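Local coordinates for TIR-like domain-containing protein (Prevotella corporis, PDB 7EBD) that belongs to the prokaryotic STING family and holds the ligand C2E in a pocket to which both of its subunits contribute, at residues K38-M49 with E90-P101; Y65-Q74 with P83-E91. All coordinates share one frame; numbering follows the deposited sequence.

Contact 1: K38-M49 with E90-P101. With C2E (9,9'-[(2R,3R,3aS,5S,7aR,9R,10R,10aS,12S,14aR)-3,5,10,12-tetrahydroxy-5,12-dioxidooctahydro-2H,7H-difuro[3,2-d:3',2'-j][1,3,7,9,2,8]tetraoxadiphosphacyclododecine-2,9-diyl]bis(2-amino-1,9-dihydro-6H-purin-6-one)), chain E.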
loop_
_atom_site.group_PDB
_atom_site.type_symbol
_atom_site.label_atom_id
_atom_site.label_comp_id
_atom_site.label_asym_id
_atom_site.label_seq_id
_atom_site.Cartn_x
_atom_site.Cartn_y
_atom_site.Cartn_z
ATOM N N LYS A 38 4.481 26.432 11.026
ATOM C CA LYS A 38 3.173 26.589 11.644
ATOM C C LYS A 38 2.854 25.423 12.568
ATOM O O LYS A 38 3.348 24.306 12.393
ATOM C CB LYS A 38 2.081 26.700 10.577
ATOM C CG LYS A 38 1.518 28.095 10.402
ATOM C CD LYS A 38 0.071 28.052 9.935
ATOM C CE LYS A 38 -0.877 27.785 11.093
ATOM N NZ LYS A 38 -2.300 27.787 10.654
ATOM N N THR A 39 2.002 25.698 13.551
ATOM C CA THR A 39 1.502 24.699 14.487
ATOM C C THR A 39 -0.014 24.680 14.387
ATOM O O THR A 39 -0.671 25.687 14.676
ATOM C CB THR A 39 1.947 25.003 15.920
ATOM O OG1 THR A 39 3.367 24.832 16.028
ATOM C CG2 THR A 39 1.255 24.069 16.900
ATOM N N TYR A 40 -0.566 23.544 13.976
ATOM C CA TYR A 40 -1.996 23.420 13.741
ATOM C C TYR A 40 -2.687 22.791 14.942
ATOM O O TYR A 40 -2.177 21.841 15.543
ATOM C CB TYR A 40 -2.269 22.585 12.489
ATOM C CG TYR A 40 -1.774 23.226 11.217
ATOM C CD1 TYR A 40 -2.580 24.101 10.503
ATOM C CD2 TYR A 40 -0.501 22.961 10.728
ATOM C CE1 TYR A 40 -2.137 24.694 9.341
ATOM C CE2 TYR A 40 -0.048 23.550 9.564
ATOM C CZ TYR A 40 -0.872 24.416 8.875
ATOM O OH TYR A 40 -0.433 25.010 7.716
ATOM N N THR A 41 -3.857 23.331 15.284
ATOM C CA THR A 41 -4.687 22.781 16.345
ATOM C C THR A 41 -5.783 21.865 15.823
ATOM O O THR A 41 -6.354 21.099 16.608
ATOM C CB THR A 41 -5.330 23.910 17.162
ATOM O OG1 THR A 41 -6.028 24.799 16.280
ATOM C CG2 THR A 41 -4.269 24.688 17.924
ATOM N N SER A 42 -6.086 21.926 14.528
ATOM C CA SER A 42 -7.118 21.097 13.926
ATOM C C SER A 42 -6.630 20.576 12.583
ATOM O O SER A 42 -6.000 21.306 11.812
ATOM C CB SER A 42 -8.428 21.874 13.738
ATOM O OG SER A 42 -8.236 22.991 12.889
ATOM N N GLY A 43 -6.934 19.317 12.309
ATOM C CA GLY A 43 -6.527 18.698 11.063
ATOM C C GLY A 43 -7.607 17.766 10.560
ATOM O O GLY A 43 -8.380 17.198 11.335
ATOM N N LYS A 44 -7.655 17.622 9.240
ATOM C CA LYS A 44 -8.628 16.750 8.597
ATOM C C LYS A 44 -7.936 15.955 7.503
ATOM O O LYS A 44 -7.044 16.472 6.826
ATOM C CB LYS A 44 -9.794 17.552 7.999
ATOM C CG LYS A 44 -10.608 18.337 9.015
ATOM C CD LYS A 44 -11.452 17.420 9.884
ATOM C CE LYS A 44 -12.256 18.214 10.903
ATOM N NZ LYS A 44 -12.996 17.331 11.847
ATOM N N LEU A 45 -8.346 14.699 7.341
ATOM C CA LEU A 45 -7.875 13.838 6.265
ATOM C C LEU A 45 -9.041 13.553 5.331
ATOM O O LEU A 45 -10.069 13.020 5.761
ATOM C CB LEU A 45 -7.295 12.534 6.814
ATOM C CG LEU A 45 -6.990 11.447 5.778
ATOM C CD1 LEU A 45 -5.949 11.927 4.775
ATOM C CD2 LEU A 45 -6.539 10.159 6.455
ATOM N N TYR A 46 -8.881 13.907 4.060
ATOM C CA TYR A 46 -9.915 13.737 3.049
ATOM C C TYR A 46 -9.478 12.664 2.063
ATOM O O TYR A 46 -8.411 12.777 1.444
ATOM C CB TYR A 46 -10.201 15.054 2.325
ATOM C CG TYR A 46 -10.777 16.125 3.222
ATOM C CD1 TYR A 46 -12.106 16.078 3.624
ATOM C CD2 TYR A 46 -9.995 17.183 3.666
ATOM C CE1 TYR A 46 -12.641 17.053 4.446
ATOM C CE2 TYR A 46 -10.521 18.164 4.488
ATOM C CZ TYR A 46 -11.843 18.093 4.876
ATOM O OH TYR A 46 -12.371 19.068 5.690
ATOM N N ILE A 47 -10.300 11.629 1.929
ATOM C CA ILE A 47 -10.049 10.539 0.996
ATOM C C ILE A 47 -10.752 10.875 -0.312
ATOM O O ILE A 47 -11.977 11.037 -0.344
ATOM C CB ILE A 47 -10.544 9.198 1.559
ATOM C CG1 ILE A 47 -10.068 9.009 3.002
ATOM C CG2 ILE A 47 -10.071 8.048 0.681
ATOM C CD1 ILE A 47 -8.565 9.008 3.165
ATOM N N LYS A 48 -9.983 10.975 -1.389
ATOM C CA LYS A 48 -10.508 11.342 -2.698
ATOM C C LYS A 48 -10.564 10.100 -3.576
ATOM O O LYS A 48 -9.534 9.469 -3.830
ATOM C CB LYS A 48 -9.646 12.424 -3.348
ATOM C CG LYS A 48 -10.042 12.754 -4.777
ATOM C CD LYS A 48 -11.408 13.414 -4.837
ATOM C CE LYS A 48 -11.795 13.750 -6.268
ATOM N NZ LYS A 48 -13.128 14.411 -6.338
HETATM N N MSE A 49 -11.763 9.755 -4.032
HETATM C CA MSE A 49 -11.941 8.638 -4.951
HETATM C C MSE A 49 -11.708 9.099 -6.382
HETATM O O MSE A 49 -12.014 10.240 -6.724
HETATM C CB MSE A 49 -13.343 8.039 -4.817
HETATM C CG MSE A 49 -13.686 7.568 -3.417
HETATM SE SE MSE A 49 -12.524 6.123 -2.833
HETATM C CE MSE A 49 -13.147 4.723 -4.027
ATOM N N GLU A 90 -3.102 24.491 3.897
ATOM C CA GLU A 90 -3.554 25.237 5.061
ATOM C C GLU A 90 -4.866 25.931 4.727
ATOM O O GLU A 90 -4.979 26.581 3.682
ATOM C CB GLU A 90 -2.500 26.260 5.489
ATOM C CG GLU A 90 -3.034 27.397 6.338
ATOM C CD GLU A 90 -2.010 28.495 6.550
ATOM O OE1 GLU A 90 -0.840 28.171 6.839
ATOM O OE2 GLU A 90 -2.375 29.683 6.424
ATOM N N GLU A 91 -5.857 25.779 5.604
ATOM C CA GLU A 91 -7.146 26.461 5.491
ATOM C C GLU A 91 -7.382 27.131 6.840
ATOM O O GLU A 91 -7.902 26.508 7.771
ATOM C CB GLU A 91 -8.269 25.496 5.124
ATOM C CG GLU A 91 -9.630 26.155 4.954
ATOM C CD GLU A 91 -9.947 26.476 3.506
ATOM O OE1 GLU A 91 -9.030 26.395 2.661
ATOM O OE2 GLU A 91 -11.115 26.809 3.210
ATOM N N GLY A 92 -6.979 28.391 6.943
ATOM C CA GLY A 92 -7.055 29.084 8.217
ATOM C C GLY A 92 -6.130 28.422 9.217
ATOM O O GLY A 92 -4.915 28.329 9.011
ATOM N N ASP A 93 -6.706 27.926 10.308
ATOM C CA ASP A 93 -5.957 27.212 11.331
ATOM C C ASP A 93 -6.025 25.703 11.155
ATOM O O ASP A 93 -5.539 24.964 12.017
ATOM C CB ASP A 93 -6.465 27.600 12.722
ATOM C CG ASP A 93 -6.228 29.063 13.042
ATOM O OD1 ASP A 93 -5.097 29.545 12.826
ATOM O OD2 ASP A 93 -7.176 29.730 13.508
ATOM N N THR A 94 -6.613 25.231 10.060
ATOM C CA THR A 94 -6.806 23.807 9.828
ATOM C C THR A 94 -5.787 23.290 8.822
ATOM O O THR A 94 -5.498 23.943 7.815
ATOM C CB THR A 94 -8.224 23.530 9.324
ATOM O OG1 THR A 94 -9.173 24.052 10.260
ATOM C CG2 THR A 94 -8.456 22.033 9.160
ATOM N N LEU A 95 -5.232 22.118 9.110
ATOM C CA LEU A 95 -4.368 21.410 8.172
ATOM C C LEU A 95 -5.222 20.395 7.421
ATOM O O LEU A 95 -5.725 19.435 8.017
ATOM C CB LEU A 95 -3.215 20.721 8.896
ATOM C CG LEU A 95 -2.311 19.869 8.000
ATOM C CD1 LEU A 95 -1.486 20.740 7.065
ATOM C CD2 LEU A 95 -1.419 18.969 8.832
ATOM N N GLU A 96 -5.399 20.611 6.117
ATOM C CA GLU A 96 -6.210 19.729 5.285
ATOM C C GLU A 96 -5.279 18.821 4.492
ATOM O O GLU A 96 -4.566 19.284 3.597
ATOM C CB GLU A 96 -7.121 20.530 4.358
ATOM C CG GLU A 96 -8.065 21.475 5.079
ATOM C CD GLU A 96 -9.081 22.103 4.146
ATOM O OE1 GLU A 96 -10.125 22.582 4.638
ATOM O OE2 GLU A 96 -8.840 22.110 2.921
ATOM N N VAL A 97 -5.273 17.536 4.835
ATOM C CA VAL A 97 -4.495 16.518 4.143
ATOM C C VAL A 97 -5.419 15.800 3.175
ATOM O O VAL A 97 -6.575 15.515 3.507
ATOM C CB VAL A 97 -3.870 15.531 5.147
ATOM C CG1 VAL A 97 -3.027 14.492 4.428
ATOM C CG2 VAL A 97 -3.051 16.281 6.180
ATOM N N TYR A 98 -4.923 15.506 1.977
ATOM C CA TYR A 98 -5.711 14.800 0.979
ATOM C C TYR A 98 -4.983 13.540 0.533
ATOM O O TYR A 98 -3.750 13.487 0.522
ATOM C CB TYR A 98 -6.004 15.693 -0.239
ATOM C CG TYR A 98 -6.934 16.854 0.046
ATOM C CD1 TYR A 98 -6.468 18.013 0.651
ATOM C CD2 TYR A 98 -8.277 16.791 -0.301
ATOM C CE1 TYR A 98 -7.317 19.075 0.910
ATOM C CE2 TYR A 98 -9.133 17.847 -0.046
ATOM C CZ TYR A 98 -8.648 18.986 0.559
ATOM O OH TYR A 98 -9.499 20.037 0.814
ATOM N N ASP A 99 -5.757 12.520 0.169
ATOM C CA ASP A 99 -5.149 11.318 -0.388
ATOM C C ASP A 99 -6.121 10.614 -1.319
ATOM O O ASP A 99 -7.300 10.448 -0.989
ATOM C CB ASP A 99 -4.697 10.352 0.712
ATOM C CG ASP A 99 -3.898 9.184 0.159
ATOM O OD1 ASP A 99 -2.741 9.403 -0.255
ATOM O OD2 ASP A 99 -4.427 8.053 0.127
HETATM N N MSE A 100 -5.615 10.209 -2.479
HETATM C CA MSE A 100 -6.327 9.310 -3.374
HETATM C C MSE A 100 -5.682 7.933 -3.268
HETATM O O MSE A 100 -4.489 7.785 -3.537
HETATM C CB MSE A 100 -6.291 9.826 -4.815
HETATM C CG MSE A 100 -7.006 8.927 -5.811
HETATM SE SE MSE A 100 -6.920 9.598 -7.642
HETATM C CE MSE A 100 -7.864 11.289 -7.401
ATOM N N PRO A 101 -6.465 6.929 -2.859
ATOM C CA PRO A 101 -5.882 5.613 -2.558
ATOM C C PRO A 101 -5.288 4.926 -3.777
ATOM O O PRO A 101 -6.021 4.387 -4.614
ATOM C CB PRO A 101 -7.070 4.822 -1.991
ATOM C CG PRO A 101 -8.104 5.854 -1.631
ATOM C CD PRO A 101 -7.915 6.960 -2.616
HETATM P P1 C2E E . 0.563 -1.004 2.566
HETATM O O2P C2E E . 1.744 -0.693 3.454
HETATM O O1P C2E E . -0.360 -1.827 3.424
HETATM O "O5'" C2E E . -0.338 0.306 2.167
HETATM C "C5'" C2E E . -1.621 0.080 1.672
HETATM C "C4'" C2E E . -2.120 1.367 0.955
HETATM O "O4'" C2E E . -2.201 2.346 1.813
HETATM C "C3'" C2E E . -1.094 1.832 -0.101
HETATM O "O3'" C2E E . -1.378 1.262 -1.290
HETATM C "C2'" C2E E . -1.331 3.352 -0.139
HETATM O "O2'" C2E E . -2.505 3.676 -1.005
HETATM C "C1'" C2E E . -1.614 3.676 1.097
HETATM N N9 C2E E . -0.434 4.133 1.778
HETATM C C8 C2E E . 0.348 3.334 2.519
HETATM N N7 C2E E . 1.331 4.145 2.966
HETATM C C5 C2E E . 1.124 5.382 2.498
HETATM C C6 C2E E . 1.895 6.697 2.670
HETATM O O6 C2E E . 2.880 6.732 3.326
HETATM N N1 C2E E . 1.425 7.888 2.036
HETATM C C2 C2E E . 0.231 7.858 1.235
HETATM N N2 C2E E . -0.248 9.066 0.589
HETATM N N3 C2E E . -0.504 6.607 1.070
HETATM C C4 C2E E . -0.007 5.375 1.736
HETATM P P11 C2E E . -0.108 1.330 -2.364
HETATM O O21 C2E E . 0.335 2.712 -2.783
HETATM O O11 C2E E . -0.610 0.675 -3.629
HETATM O O5A C2E E . 1.064 0.344 -1.753
HETATM C C5A C2E E . 0.704 -1.005 -1.873
HETATM C C4A C2E E . 1.707 -1.851 -1.191
HETATM O O4A C2E E . 2.872 -1.738 -1.769
HETATM C C3A C2E E . 1.931 -1.343 0.395
HETATM O O3A C2E E . 0.915 -1.994 1.287
HETATM C C2A C2E E . 3.056 -1.711 0.699
HETATM O O2A C2E E . 3.061 -3.158 1.116
HETATM C C1A C2E E . 3.895 -1.555 -0.674
HETATM N N91 C2E E . 4.434 -0.363 -0.738
HETATM C C81 C2E E . 4.004 0.761 -1.341
HETATM N N71 C2E E . 4.928 1.712 -1.106
HETATM C C51 C2E E . 5.899 1.170 -0.379
HETATM C C61 C2E E . 7.194 1.758 0.178
HETATM O O61 C2E E . 7.462 2.891 -0.024
HETATM N N11 C2E E . 8.080 0.940 0.945
HETATM C C21 C2E E . 7.749 -0.439 1.191
HETATM N N21 C2E E . 8.647 -1.271 1.971
HETATM N N31 C2E E . 6.512 -0.997 0.657
HETATM C C41 C2E E . 5.594 -0.136 -0.144
HETATM O O HOH W 1 -11.311 21.619 6.611
#

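Contact 2: Y65-Q74 with P83-E91. With C2E (9,9'-[(2R,3R,3aS,5S,7aR,9R,10R,10aS,12S,14aR)-3,5,10,12-tetrahydroxy-5,12-dioxidooctahydro-2H,7H-difuro[3,2-d:3',2'-j][1,3,7,9,2,8]tetraoxadiphosphacyclododecine-2,9-diyl]bis(2-amino-1,9-dihydro-6H-purin-6-one)), chain E; ACT (acetate ion), chain C.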
loop_
_atom_site.group_PDB
_atom_site.type_symbol
_atom_site.label_atom_id
_atom_site.label_comp_id
_atom_site.label_asym_id
_atom_site.label_seq_id
_atom_site.Cartn_x
_atom_site.Cartn_y
_atom_site.Cartn_z
ATOM N N TYR A 65 -3.954 16.509 -7.002
ATOM C CA TYR A 65 -3.135 17.231 -6.033
ATOM C C TYR A 65 -2.670 18.569 -6.589
ATOM O O TYR A 65 -2.644 19.572 -5.865
ATOM C CB TYR A 65 -1.933 16.385 -5.609
ATOM C CG TYR A 65 -2.287 15.070 -4.949
ATOM C CD1 TYR A 65 -3.531 14.874 -4.361
ATOM C CD2 TYR A 65 -1.372 14.026 -4.906
ATOM C CE1 TYR A 65 -3.854 13.675 -3.757
ATOM C CE2 TYR A 65 -1.685 12.823 -4.303
ATOM C CZ TYR A 65 -2.927 12.653 -3.730
ATOM O OH TYR A 65 -3.240 11.457 -3.128
ATOM N N LYS A 66 -2.300 18.611 -7.873
ATOM C CA LYS A 66 -1.842 19.875 -8.443
ATOM C C LYS A 66 -3.006 20.843 -8.636
ATOM O O LYS A 66 -2.851 22.053 -8.443
ATOM C CB LYS A 66 -1.108 19.620 -9.762
ATOM C CG LYS A 66 -0.444 20.851 -10.388
ATOM C CD LYS A 66 -1.361 21.614 -11.334
ATOM C CE LYS A 66 -1.492 20.905 -12.668
ATOM N NZ LYS A 66 -2.808 21.171 -13.312
ATOM N N LYS A 67 -4.184 20.329 -9.002
ATOM C CA LYS A 67 -5.340 21.197 -9.196
ATOM C C LYS A 67 -5.900 21.730 -7.884
ATOM O O LYS A 67 -6.663 22.702 -7.902
ATOM C CB LYS A 67 -6.438 20.463 -9.967
ATOM C CG LYS A 67 -6.098 20.170 -11.421
ATOM C CD LYS A 67 -7.293 19.580 -12.151
ATOM C CE LYS A 67 -7.034 19.456 -13.641
ATOM N NZ LYS A 67 -8.223 18.921 -14.362
ATOM N N GLN A 68 -5.548 21.123 -6.752
ATOM C CA GLN A 68 -6.024 21.571 -5.452
ATOM C C GLN A 68 -5.034 22.479 -4.736
ATOM O O GLN A 68 -5.348 22.981 -3.652
ATOM C CB GLN A 68 -6.350 20.365 -4.564
ATOM C CG GLN A 68 -7.563 19.562 -5.010
ATOM C CD GLN A 68 -8.856 20.347 -4.929
ATOM O OE1 GLN A 68 -9.056 21.145 -4.013
ATOM N NE2 GLN A 68 -9.745 20.123 -5.890
ATOM N N GLY A 69 -3.854 22.702 -5.310
ATOM C CA GLY A 69 -2.853 23.548 -4.688
ATOM C C GLY A 69 -2.279 22.968 -3.412
ATOM O O GLY A 69 -2.138 23.674 -2.408
ATOM N N LEU A 70 -1.943 21.685 -3.439
ATOM C CA LEU A 70 -1.386 20.988 -2.291
ATOM C C LEU A 70 0.134 20.925 -2.394
ATOM O O LEU A 70 0.714 21.009 -3.479
ATOM C CB LEU A 70 -1.959 19.572 -2.183
ATOM C CG LEU A 70 -3.481 19.454 -2.157
ATOM C CD1 LEU A 70 -3.899 17.995 -2.170
ATOM C CD2 LEU A 70 -4.035 20.156 -0.935
ATOM N N ASN A 71 0.774 20.775 -1.240
ATOM C CA ASN A 71 2.219 20.651 -1.163
ATOM C C ASN A 71 2.579 19.374 -0.415
ATOM O O ASN A 71 1.803 18.857 0.395
ATOM C CB ASN A 71 2.857 21.869 -0.482
ATOM C CG ASN A 71 2.356 22.079 0.927
ATOM O OD1 ASN A 71 1.377 22.791 1.154
ATOM N ND2 ASN A 71 3.031 21.463 1.889
ATOM N N GLU A 72 3.779 18.876 -0.702
ATOM C CA GLU A 72 4.231 17.601 -0.165
ATOM C C GLU A 72 4.717 17.775 1.267
ATOM O O GLU A 72 5.552 18.641 1.546
ATOM C CB GLU A 72 5.354 17.045 -1.038
ATOM C CG GLU A 72 4.911 16.718 -2.452
ATOM C CD GLU A 72 4.112 15.441 -2.546
ATOM O OE1 GLU A 72 3.483 15.222 -3.601
ATOM O OE2 GLU A 72 4.096 14.665 -1.567
ATOM N N THR A 73 4.197 16.948 2.175
ATOM C CA THR A 73 4.620 16.945 3.569
ATOM C C THR A 73 4.699 15.502 4.051
ATOM O O THR A 73 4.408 14.561 3.305
ATOM C CB THR A 73 3.668 17.767 4.451
ATOM O OG1 THR A 73 2.312 17.429 4.138
ATOM C CG2 THR A 73 3.882 19.259 4.240
ATOM N N GLN A 74 5.088 15.327 5.312
ATOM C CA GLN A 74 5.183 13.991 5.881
ATOM C C GLN A 74 4.844 14.037 7.365
ATOM O O GLN A 74 4.949 15.077 8.021
ATOM C CB GLN A 74 6.573 13.381 5.664
ATOM C CG GLN A 74 7.713 14.155 6.297
ATOM C CD GLN A 74 9.061 13.512 6.027
ATOM O OE1 GLN A 74 9.390 13.194 4.884
ATOM N NE2 GLN A 74 9.845 13.311 7.080
ATOM N N PRO A 83 8.330 7.505 7.716
ATOM C CA PRO A 83 7.218 8.454 7.836
ATOM C C PRO A 83 6.167 8.251 6.753
ATOM O O PRO A 83 6.399 7.620 5.720
ATOM C CB PRO A 83 7.899 9.820 7.694
ATOM C CG PRO A 83 9.152 9.538 6.939
ATOM C CD PRO A 83 9.601 8.189 7.416
ATOM N N ILE A 84 4.989 8.804 7.019
ATOM C CA ILE A 84 3.868 8.753 6.088
ATOM C C ILE A 84 3.908 10.004 5.223
ATOM O O ILE A 84 3.760 11.120 5.728
ATOM C CB ILE A 84 2.534 8.653 6.840
ATOM C CG1 ILE A 84 2.585 7.523 7.866
ATOM C CG2 ILE A 84 1.381 8.456 5.861
ATOM C CD1 ILE A 84 1.462 7.572 8.866
ATOM N N HIS A 85 4.098 9.826 3.920
ATOM C CA HIS A 85 4.138 10.955 3.005
ATOM C C HIS A 85 2.731 11.300 2.536
ATOM O O HIS A 85 1.930 10.415 2.220
ATOM C CB HIS A 85 5.043 10.653 1.813
ATOM C CG HIS A 85 6.496 10.568 2.167
ATOM N ND1 HIS A 85 7.337 11.660 2.132
ATOM C CD2 HIS A 85 7.258 9.522 2.566
ATOM C CE1 HIS A 85 8.553 11.291 2.493
ATOM N NE2 HIS A 85 8.533 9.998 2.762
ATOM N N ILE A 86 2.432 12.598 2.500
ATOM C CA ILE A 86 1.093 13.096 2.220
ATOM C C ILE A 86 1.201 14.378 1.405
ATOM O O ILE A 86 2.276 14.963 1.251
ATOM C CB ILE A 86 0.301 13.372 3.512
ATOM C CG1 ILE A 86 1.171 14.175 4.482
ATOM C CG2 ILE A 86 -0.177 12.074 4.143
ATOM C CD1 ILE A 86 0.404 15.110 5.376
ATOM N N VAL A 87 0.054 14.818 0.900
ATOM C CA VAL A 87 -0.106 16.143 0.317
ATOM C C VAL A 87 -1.130 16.893 1.155
ATOM O O VAL A 87 -2.139 16.318 1.581
ATOM C CB VAL A 87 -0.536 16.080 -1.162
ATOM C CG1 VAL A 87 0.644 15.693 -2.035
ATOM C CG2 VAL A 87 -1.668 15.089 -1.341
ATOM N N SER A 88 -0.862 18.169 1.410
ATOM C CA SER A 88 -1.700 18.919 2.331
ATOM C C SER A 88 -1.722 20.388 1.942
ATOM O O SER A 88 -1.017 20.831 1.032
ATOM C CB SER A 88 -1.220 18.761 3.777
ATOM O OG SER A 88 0.085 19.287 3.935
ATOM N N LYS A 89 -2.559 21.135 2.654
ATOM C CA LYS A 89 -2.638 22.579 2.508
ATOM C C LYS A 89 -3.159 23.166 3.813
ATOM O O LYS A 89 -3.587 22.446 4.722
ATOM C CB LYS A 89 -3.530 22.985 1.328
ATOM C CG LYS A 89 -5.013 22.767 1.566
ATOM C CD LYS A 89 -5.829 23.075 0.322
ATOM C CE LYS A 89 -6.459 24.456 0.404
ATOM N NZ LYS A 89 -7.498 24.654 -0.645
ATOM N N GLU A 90 -3.102 24.491 3.897
ATOM C CA GLU A 90 -3.554 25.237 5.061
ATOM C C GLU A 90 -4.866 25.931 4.727
ATOM O O GLU A 90 -4.979 26.581 3.682
ATOM C CB GLU A 90 -2.500 26.260 5.489
ATOM C CG GLU A 90 -3.034 27.397 6.338
ATOM C CD GLU A 90 -2.010 28.495 6.550
ATOM O OE1 GLU A 90 -0.840 28.171 6.839
ATOM O OE2 GLU A 90 -2.375 29.683 6.424
ATOM N N GLU A 91 -5.857 25.779 5.604
ATOM C CA GLU A 91 -7.146 26.461 5.491
ATOM C C GLU A 91 -7.382 27.131 6.840
ATOM O O GLU A 91 -7.902 26.508 7.771
ATOM C CB GLU A 91 -8.269 25.496 5.124
ATOM C CG GLU A 91 -9.630 26.155 4.954
ATOM C CD GLU A 91 -9.947 26.476 3.506
ATOM O OE1 GLU A 91 -9.030 26.395 2.661
ATOM O OE2 GLU A 91 -11.115 26.809 3.210
HETATM P P1 C2E E . 0.563 -1.004 2.566
HETATM O O2P C2E E . 1.744 -0.693 3.454
HETATM O O1P C2E E . -0.360 -1.827 3.424
HETATM O "O5'" C2E E . -0.338 0.306 2.167
HETATM C "C5'" C2E E . -1.621 0.080 1.672
HETATM C "C4'" C2E E . -2.120 1.367 0.955
HETATM O "O4'" C2E E . -2.201 2.346 1.813
HETATM C "C3'" C2E E . -1.094 1.832 -0.101
HETATM O "O3'" C2E E . -1.378 1.262 -1.290
HETATM C "C2'" C2E E . -1.331 3.352 -0.139
HETATM O "O2'" C2E E . -2.505 3.676 -1.005
HETATM C "C1'" C2E E . -1.614 3.676 1.097
HETATM N N9 C2E E . -0.434 4.133 1.778
HETATM C C8 C2E E . 0.348 3.334 2.519
HETATM N N7 C2E E . 1.331 4.145 2.966
HETATM C C5 C2E E . 1.124 5.382 2.498
HETATM C C6 C2E E . 1.895 6.697 2.670
HETATM O O6 C2E E . 2.880 6.732 3.326
HETATM N N1 C2E E . 1.425 7.888 2.036
HETATM C C2 C2E E . 0.231 7.858 1.235
HETATM N N2 C2E E . -0.248 9.066 0.589
HETATM N N3 C2E E . -0.504 6.607 1.070
HETATM C C4 C2E E . -0.007 5.375 1.736
HETATM P P11 C2E E . -0.108 1.330 -2.364
HETATM O O21 C2E E . 0.335 2.712 -2.783
HETATM O O11 C2E E . -0.610 0.675 -3.629
HETATM O O5A C2E E . 1.064 0.344 -1.753
HETATM C C5A C2E E . 0.704 -1.005 -1.873
HETATM C C4A C2E E . 1.707 -1.851 -1.191
HETATM O O4A C2E E . 2.872 -1.738 -1.769
HETATM C C3A C2E E . 1.931 -1.343 0.395
HETATM O O3A C2E E . 0.915 -1.994 1.287
HETATM C C2A C2E E . 3.056 -1.711 0.699
HETATM O O2A C2E E . 3.061 -3.158 1.116
HETATM C C1A C2E E . 3.895 -1.555 -0.674
HETATM N N91 C2E E . 4.434 -0.363 -0.738
HETATM C C81 C2E E . 4.004 0.761 -1.341
HETATM N N71 C2E E . 4.928 1.712 -1.106
HETATM C C51 C2E E . 5.899 1.170 -0.379
HETATM C C61 C2E E . 7.194 1.758 0.178
HETATM O O61 C2E E . 7.462 2.891 -0.024
HETATM N N11 C2E E . 8.080 0.940 0.945
HETATM C C21 C2E E . 7.749 -0.439 1.191
HETATM N N21 C2E E . 8.647 -1.271 1.971
HETATM N N31 C2E E . 6.512 -0.997 0.657
HETATM C C41 C2E E . 5.594 -0.136 -0.144
HETATM C C ACT C . 1.789 22.546 4.460
HETATM O O ACT C . 0.828 21.931 3.917
HETATM O OXT ACT C . 3.011 22.543 4.139
HETATM C CH3 ACT C . 1.400 23.422 5.686
#

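Contact 1: K38-M49 with E90-P101
Strands 42-47 and 94-99 run parallel with their axes at 15°, and K44 and Y46 each use both N and O to grip the residues flanking E96 and Y98, the bond from K44 N to L95 O being 2.9 Å long. Before the pairing begins, the Y40 ring packs beside the type II' turn E91-T94, whose positive phi suits G92. L95 CB lies over one ring face, 3.8 Å from the centroid, K38 CE lies over the rim of the opposite face, and D93 O sits at the edge, 3.4 Å from Y40 CD1. A broad, flat tyrosine can fill this place where the approach to strand 42-47 meets the turn. Next along, the hydroxyls S42 OG and T94 OG1 are hydrogen-bonded at 3.0 Å.

Y46 and Y98 lie side by side on one face of the sheet, their rings inclined by 29° but slid apart, with centroids 5.2 Å away from each other. Y98 OH donates to E96 OE2 (3.0 Å) from above the carboxylate plane, while a water joins E96 OE1 to Y46 OH. The other face is mostly apolar: L45 CD1 meets V97 CG1 beneath helix 6-28. The exception is D99 at the strand's end, which, with CG anti to the backbone N (chi1 -172°), reaches inward; OD1 accepts C2E N2 at 2.7 Å and Y14 holds OD2. This is a parallel strand pair within a mixed sheet, delivering an aspartate from its C-terminal end into the ligand pocket of the STING domain.

Contact 2: Y65-Q74 with P83-E91
S88 OG is gripped from two directions: T73 OG1 donates to it across the strands at 2.9 Å, and it donates a hydrogen bond to O of an acetate ion, probably from the crystallisation liquor, 2.7 Å away. Small hydroxyl residues suit this place: both side chains lie on one face of the sheet, and chi1 of 46° in T73 and 63° in S88 turns the hydroxyls to each other. The backbones bind in antiparallel hydrogen-bonded pairs, N71 with S88 and T73 with I86.

On the other face V87 CG2 stands over the centre of the Y65 ring, 3.4 Å from its centroid, a CH-pi contact, while L70 CD1 packs against the same methyl at 3.8 Å. The E72 chain bends at chi2 (-76°), laying its carboxylate along V87 CG1; OE1 is hydrogen-bonded to ND2 of N81 of the second subunit. Q74 OE1 comes within 3.2 Å of H85 CE1, the amide nearly perpendicular to the imidazole, whose NE2 is hydrogen-bonded to H85 of the second subunit. As H85 is in a non-hydrogen-bonded pair with Q74, its N and O point away from that strand, where C2E lies: H85 O accepts C2E N1 at 2.6 Å. Within this contact the main chain meets the base, while the imidazole serves the dimer interface.

How the contacts relate
Both contacts build the same mixed sheet: contact 2 pairs its outer hairpin, 71-75 with 84-91, and contact 1 adds the more central neighbours 94-99 and 42-47. Strand 84-91 serves both, and E96 O with K89 N and M100 N with Y65 OH tie the two together. Both lean on helix 6-28, but contact 1 has more buried residues and touches no other chain, whereas contact 2 has fewer and alone reaches the second subunit, through E72, P83, H85 and V87. Their polar chemistry differs too. Contact 1 offers C2E a carboxylate held by Y14 of helix 6-28; contact 2 offers a main-chain carbonyl. D99 and H85 of both subunits bond the ligand, so the two copies contribute equivalent groups.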